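Local coordinates for protein 4-hydroxy-3-methylbut-2-enyl diphosphate reductase (Aquifex aeolicus, PDB 3DNF) that reduces 4-hydroxy-3-methylbut-2-enyl diphosphate to isopentenyl and dimethylallyl diphosphate, the last step of the non-mevalonate isoprenoid pathway, using an iron-sulfur cluster, at residues P208-M213 / E233-T238; I214-K219 / V258-G263. One frame throughout, in Å; residues are numbered along the deposited sequence.

Contact 1 (P208-M213 / E233-T238); sequences PEVDVM and ELNPNT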
loop_
_atom_site.group_PDB
_atom_site.type_symbol
_atom_site.label_atom_id
_atom_site.label_comp_id
_atom_site.label_asym_id
_atom_site.label_seq_id
_atom_site.Cartn_x
_atom_site.Cartn_y
_atom_site.Cartn_z
ATOM N N PRO B 208 -20.953 4.851 26.302
ATOM C CA PRO B 208 -21.772 6.011 26.703
ATOM C C PRO B 208 -23.241 5.676 27.011
ATOM O O PRO B 208 -23.984 6.527 27.502
ATOM C CB PRO B 208 -21.676 6.950 25.483
ATOM C CG PRO B 208 -20.689 6.290 24.523
ATOM C CD PRO B 208 -20.735 4.838 24.845
ATOM N N GLU B 209 -23.632 4.437 26.742
ATOM C CA GLU B 209 -25.015 3.985 26.799
ATOM C C GLU B 209 -25.323 3.284 28.133
ATOM O O GLU B 209 -26.401 2.709 28.310
ATOM C CB GLU B 209 -25.232 3.024 25.625
ATOM C CG GLU B 209 -26.641 2.899 25.084
ATOM C CD GLU B 209 -26.700 2.032 23.822
ATOM O OE1 GLU B 209 -27.460 2.398 22.894
ATOM O OE2 GLU B 209 -25.992 0.994 23.756
ATOM N N VAL B 210 -24.362 3.332 29.060
ATOM C CA VAL B 210 -24.469 2.709 30.391
ATOM C C VAL B 210 -23.864 3.627 31.463
ATOM O O VAL B 210 -23.103 4.544 31.147
ATOM C CB VAL B 210 -23.773 1.295 30.473
ATOM C CG1 VAL B 210 -24.414 0.276 29.522
ATOM C CG2 VAL B 210 -22.260 1.390 30.228
ATOM N N ASP B 211 -24.195 3.373 32.728
ATOM C CA ASP B 211 -23.638 4.149 33.836
ATOM C C ASP B 211 -22.202 3.769 34.189
ATOM O O ASP B 211 -21.349 4.641 34.357
ATOM C CB ASP B 211 -24.539 4.057 35.067
ATOM C CG ASP B 211 -25.848 4.852 34.862
ATOM O OD1 ASP B 211 -25.662 6.161 34.482
ATOM O OD2 ASP B 211 -27.064 4.174 35.069
ATOM N N VAL B 212 -21.937 2.470 34.296
ATOM C CA VAL B 212 -20.594 1.984 34.607
ATOM C C VAL B 212 -20.183 0.961 33.572
ATOM O O VAL B 212 -21.000 0.149 33.136
ATOM C CB VAL B 212 -20.497 1.363 36.037
ATOM C CG1 VAL B 212 -21.724 0.511 36.356
ATOM C CG2 VAL B 212 -19.218 0.527 36.209
ATOM N N MET B 213 -18.914 1.043 33.178
ATOM C CA MET B 213 -18.279 0.075 32.299
ATOM C C MET B 213 -17.280 -0.766 33.086
ATOM O O MET B 213 -16.417 -0.228 33.782
ATOM C CB MET B 213 -17.580 0.802 31.143
ATOM C CG MET B 213 -18.474 1.084 29.943
ATOM S SD MET B 213 -19.184 -0.431 29.218
ATOM C CE MET B 213 -17.774 -1.252 28.466
ATOM N N GLU B 233 -12.186 6.738 28.145
ATOM C CA GLU B 233 -12.263 7.961 27.359
ATOM C C GLU B 233 -13.709 8.384 27.082
ATOM O O GLU B 233 -13.996 9.577 26.963
ATOM C CB GLU B 233 -11.521 7.749 26.040
ATOM C CG GLU B 233 -11.506 8.945 25.107
ATOM C CD GLU B 233 -10.871 8.613 23.770
ATOM O OE1 GLU B 233 -10.116 7.615 23.691
ATOM O OE2 GLU B 233 -11.122 9.364 22.802
ATOM N N LEU B 234 -14.610 7.408 26.979
ATOM C CA LEU B 234 -16.018 7.676 26.650
ATOM C C LEU B 234 -16.951 7.625 27.861
ATOM O O LEU B 234 -18.102 8.068 27.784
ATOM C CB LEU B 234 -16.523 6.707 25.574
ATOM C CG LEU B 234 -15.817 6.688 24.217
ATOM C CD1 LEU B 234 -16.260 5.471 23.413
ATOM C CD2 LEU B 234 -16.055 7.976 23.439
ATOM N N ASN B 235 -16.449 7.068 28.965
ATOM C CA ASN B 235 -17.211 6.944 30.197
ATOM C C ASN B 235 -16.189 6.843 31.358
ATOM O O ASN B 235 -15.452 5.823 31.467
ATOM C CB ASN B 235 -18.130 5.686 30.143
ATOM C CG ASN B 235 -19.035 5.601 31.397
ATOM O OD1 ASN B 235 -18.630 6.116 32.551
ATOM N ND2 ASN B 235 -20.157 4.993 31.228
ATOM N N PRO B 236 -16.136 7.900 32.227
ATOM C CA PRO B 236 -15.181 7.936 33.374
ATOM C C PRO B 236 -15.307 6.733 34.329
ATOM O O PRO B 236 -14.327 6.282 34.929
ATOM C CB PRO B 236 -15.563 9.277 34.085
ATOM C CG PRO B 236 -16.934 9.597 33.617
ATOM C CD PRO B 236 -16.993 9.137 32.182
ATOM N N ASN B 237 -16.532 6.170 34.399
ATOM C CA ASN B 237 -16.819 5.066 35.311
ATOM C C ASN B 237 -16.471 3.716 34.705
ATOM O O ASN B 237 -17.212 2.739 34.860
ATOM C CB ASN B 237 -18.281 5.117 35.761
ATOM C CG ASN B 237 -18.639 6.435 36.411
ATOM O OD1 ASN B 237 -17.947 6.847 37.380
ATOM N ND2 ASN B 237 -19.612 7.070 35.953
ATOM N N THR B 238 -15.332 3.684 33.999
ATOM C CA THR B 238 -14.788 2.434 33.507
ATOM C C THR B 238 -13.771 1.943 34.558
ATOM O O THR B 238 -12.931 2.709 35.054
ATOM C CB THR B 238 -14.099 2.584 32.130
ATOM O OG1 THR B 238 -15.054 3.062 31.169
ATOM C CG2 THR B 238 -13.510 1.228 31.648
#
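Asn235 reaches across to the backbone of Val210 and Asp211 with its amide end. Its CB leaves the chain toward 208-213, and chi1 of -175° sets CG anti to the backbone N, on the side of Asp211 O. There Asn235 CG lies 3.9 Å from Asp211 O. The two branches then divide the work. Asn235 OD1 turns back to its own segment and accepts from Asn237 N at 2.8 Å, closing an Asx turn. Asn235 ND2 gives a weak hydrogen bond to Asp211 O at 3.4 Å and also bonds Ala207 O; Val210 O lies 3.0 Å from Asn235 ND2. Asn237 ND2 adds a second weak bond to Asp211 O, so two amides share that one carbonyl. An alanine here removes the amide, and Asp211 O would probably be left with the weak bond from Asn237 ND2, while the turn, without OD1 to hold Asn237 N, would be freer to shift. Where the turn leads into strand 238-241 the backbones pair: Met213 N donates to Asn237 O at 2.9 Å, approaching from 39° above the carbonyl plane. Met213 O receives the CA-H of Thr238 (O to CA 3.1 Å). The side chains of these two residues lie side by side and point the same way, Met213 CB being 3.4 Å from Thr238 OG1, whose hydrogen bond is to Ser231 OG of helix 222-234. At the exposed end Pro208 CG rests on Leu234 CB. The contact joins the start of strand 212-216 to the turn between helix 222-234 and strand 238-241, within one beta-alpha-beta unit; Asp211 OD2 bonds Lys256 N just before strand 257-262 on the other flank.

Contact 2 (I214-K219 / V258-G263); sequences IIIGGK and VGISAG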
loop_
_atom_site.group_PDB
_atom_site.type_symbol
_atom_site.label_atom_id
_atom_site.label_comp_id
_atom_site.label_asym_id
_atom_site.label_seq_id
_atom_site.Cartn_x
_atom_site.Cartn_y
_atom_site.Cartn_z
ATOM N N ILE B 214 -17.418 -2.088 32.980
ATOM C CA ILE B 214 -16.449 -3.048 33.524
ATOM C C ILE B 214 -15.679 -3.731 32.396
ATOM O O ILE B 214 -16.280 -4.333 31.506
ATOM C CB ILE B 214 -17.129 -4.140 34.410
ATOM C CG1 ILE B 214 -18.000 -3.515 35.514
ATOM C CG2 ILE B 214 -16.081 -5.123 34.979
ATOM C CD1 ILE B 214 -17.273 -2.548 36.482
ATOM N N ILE B 215 -14.353 -3.626 32.442
ATOM C CA ILE B 215 -13.465 -4.257 31.465
ATOM C C ILE B 215 -12.648 -5.340 32.175
ATOM O O ILE B 215 -11.905 -5.055 33.127
ATOM C CB ILE B 215 -12.531 -3.210 30.761
ATOM C CG1 ILE B 215 -13.343 -2.127 30.005
ATOM C CG2 ILE B 215 -11.483 -3.896 29.879
ATOM C CD1 ILE B 215 -14.304 -2.635 28.923
ATOM N N ILE B 216 -12.810 -6.585 31.732
ATOM C CA ILE B 216 -12.163 -7.720 32.386
ATOM C C ILE B 216 -10.943 -8.200 31.572
ATOM O O ILE B 216 -10.966 -8.208 30.337
ATOM C CB ILE B 216 -13.158 -8.893 32.619
ATOM C CG1 ILE B 216 -14.421 -8.411 33.320
ATOM C CG2 ILE B 216 -12.499 -10.010 33.450
ATOM C CD1 ILE B 216 -15.617 -9.315 33.076
ATOM N N GLY B 217 -9.875 -8.581 32.277
ATOM C CA GLY B 217 -8.697 -9.139 31.632
ATOM C C GLY B 217 -7.444 -9.004 32.460
ATOM O O GLY B 217 -7.390 -8.199 33.399
ATOM N N GLY B 218 -6.425 -9.788 32.116
ATOM C CA GLY B 218 -5.133 -9.691 32.797
ATOM C C GLY B 218 -4.533 -8.323 32.533
ATOM O O GLY B 218 -4.733 -7.770 31.449
ATOM N N LYS B 219 -3.818 -7.780 33.524
ATOM C CA LYS B 219 -3.170 -6.457 33.431
ATOM C C LYS B 219 -2.104 -6.399 32.338
ATOM O O LYS B 219 -1.917 -5.365 31.698
ATOM C CB LYS B 219 -2.509 -6.059 34.760
ATOM C CG LYS B 219 -3.444 -5.949 35.953
ATOM C CD LYS B 219 -2.663 -5.734 37.256
ATOM C CE LYS B 219 -3.614 -5.803 38.443
ATOM N NZ LYS B 219 -2.936 -5.709 39.758
ATOM N N VAL B 258 -25.430 -1.402 33.631
ATOM C CA VAL B 258 -24.011 -1.777 33.723
ATOM C C VAL B 258 -23.552 -2.444 32.429
ATOM O O VAL B 258 -24.208 -3.361 31.929
ATOM C CB VAL B 258 -23.733 -2.762 34.890
ATOM C CG1 VAL B 258 -22.221 -3.054 35.011
ATOM C CG2 VAL B 258 -24.300 -2.226 36.202
ATOM N N GLY B 259 -22.424 -1.978 31.897
ATOM C CA GLY B 259 -21.780 -2.631 30.760
ATOM C C GLY B 259 -20.570 -3.471 31.150
ATOM O O GLY B 259 -19.768 -3.071 32.001
ATOM N N ILE B 260 -20.449 -4.647 30.537
ATOM C CA ILE B 260 -19.294 -5.521 30.751
ATOM C C ILE B 260 -18.669 -5.918 29.423
ATOM O O ILE B 260 -19.356 -6.375 28.492
ATOM C CB ILE B 260 -19.653 -6.834 31.507
ATOM C CG1 ILE B 260 -20.284 -6.544 32.872
ATOM C CG2 ILE B 260 -18.416 -7.723 31.668
ATOM C CD1 ILE B 260 -20.800 -7.797 33.580
ATOM N N SER B 261 -17.356 -5.749 29.336
ATOM C CA SER B 261 -16.613 -6.425 28.289
ATOM C C SER B 261 -15.369 -7.073 28.847
ATOM O O SER B 261 -15.084 -6.978 30.042
ATOM C CB SER B 261 -16.271 -5.489 27.142
ATOM O OG SER B 261 -15.927 -6.260 26.003
ATOM N N ALA B 262 -14.637 -7.749 27.970
ATOM C CA ALA B 262 -13.444 -8.489 28.367
ATOM C C ALA B 262 -12.486 -8.565 27.210
ATOM O O ALA B 262 -12.921 -8.580 26.053
ATOM C CB ALA B 262 -13.822 -9.899 28.815
ATOM N N GLY B 263 -11.193 -8.639 27.537
ATOM C CA GLY B 263 -10.109 -8.837 26.565
ATOM C C GLY B 263 -10.118 -10.238 25.940
ATOM O O GLY B 263 -10.911 -11.100 26.319
#
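Ile216 and Ile260 meet because each directs CG1 beside its backbone N and CG2 anti to it (chi1 -51° and -58°), while Ile216 chi2 of 156° extends CD1 toward the neighbouring strand. Ile216 CD1 comes within 3.5 Å of Ile260 CG2, and the two side chains cross obliquely. On the same face Ile216 CB sits 4.0 Å from Ala262 CB, and Ile214 CG1 reaches Val258 CG1. The other face carries Ile215 and Ser261: the bent chain of Ile215 brings its CD1 to 3.9 Å from Ser261 CB. These side chains belong to the two central strands of a four-stranded parallel sheet, in the order 3-6, 257-262, 212-216, 238-241, which belongs to one of the three alpha/beta lobes of IspH. Four backbone hydrogen bonds join them in regular parallel register. Ile214 N donates to Gly259 O at 2.7 Å, and Ser261 N returns a bond to Ile214 O at 2.8 Å. Two residues further along, Ile216 N bonds Ser261 O at 2.9 Å, and Gly263 N closes on Ile216 O at 2.8 Å. CA-H groups of Ile260 and Ala262 supplement the bonds at the carbonyls of Ile214 and Ile216. Helix 268-281 covers the Ile216, Ile260 and Ala262 face through Ile270, Val274, Ile278 and Ile271; Thr224 and Leu227 of helix 222-234 pack on Ile215. At the C-terminal ends of the strands Gly263 lies close to Ser221 and Ser265, both predicted to bind the diphosphate substrate and products.

In the fold
Both contacts use strand 212-216, but at different depths and ends of the same sheet. Contact 2 is wholly buried and nearer the centre of the chain; contact 1 is partly exposed and lies away from the annotated sites. They lie about 12 Å apart, centre to centre, and the strand passes from one to the other: Val212 O probably accepts from Gly259 N, Met213 SD packs on Gly259 CA, and Thr238 CG2 touches Ile215 CG1. In contact 1, asparagine amides meeting carbonyls of a loop accompany the pairing of the strand starts, whereas contact 2 relies on regular strand pairing and aliphatic packing, its far end leading toward the predicted diphosphate site.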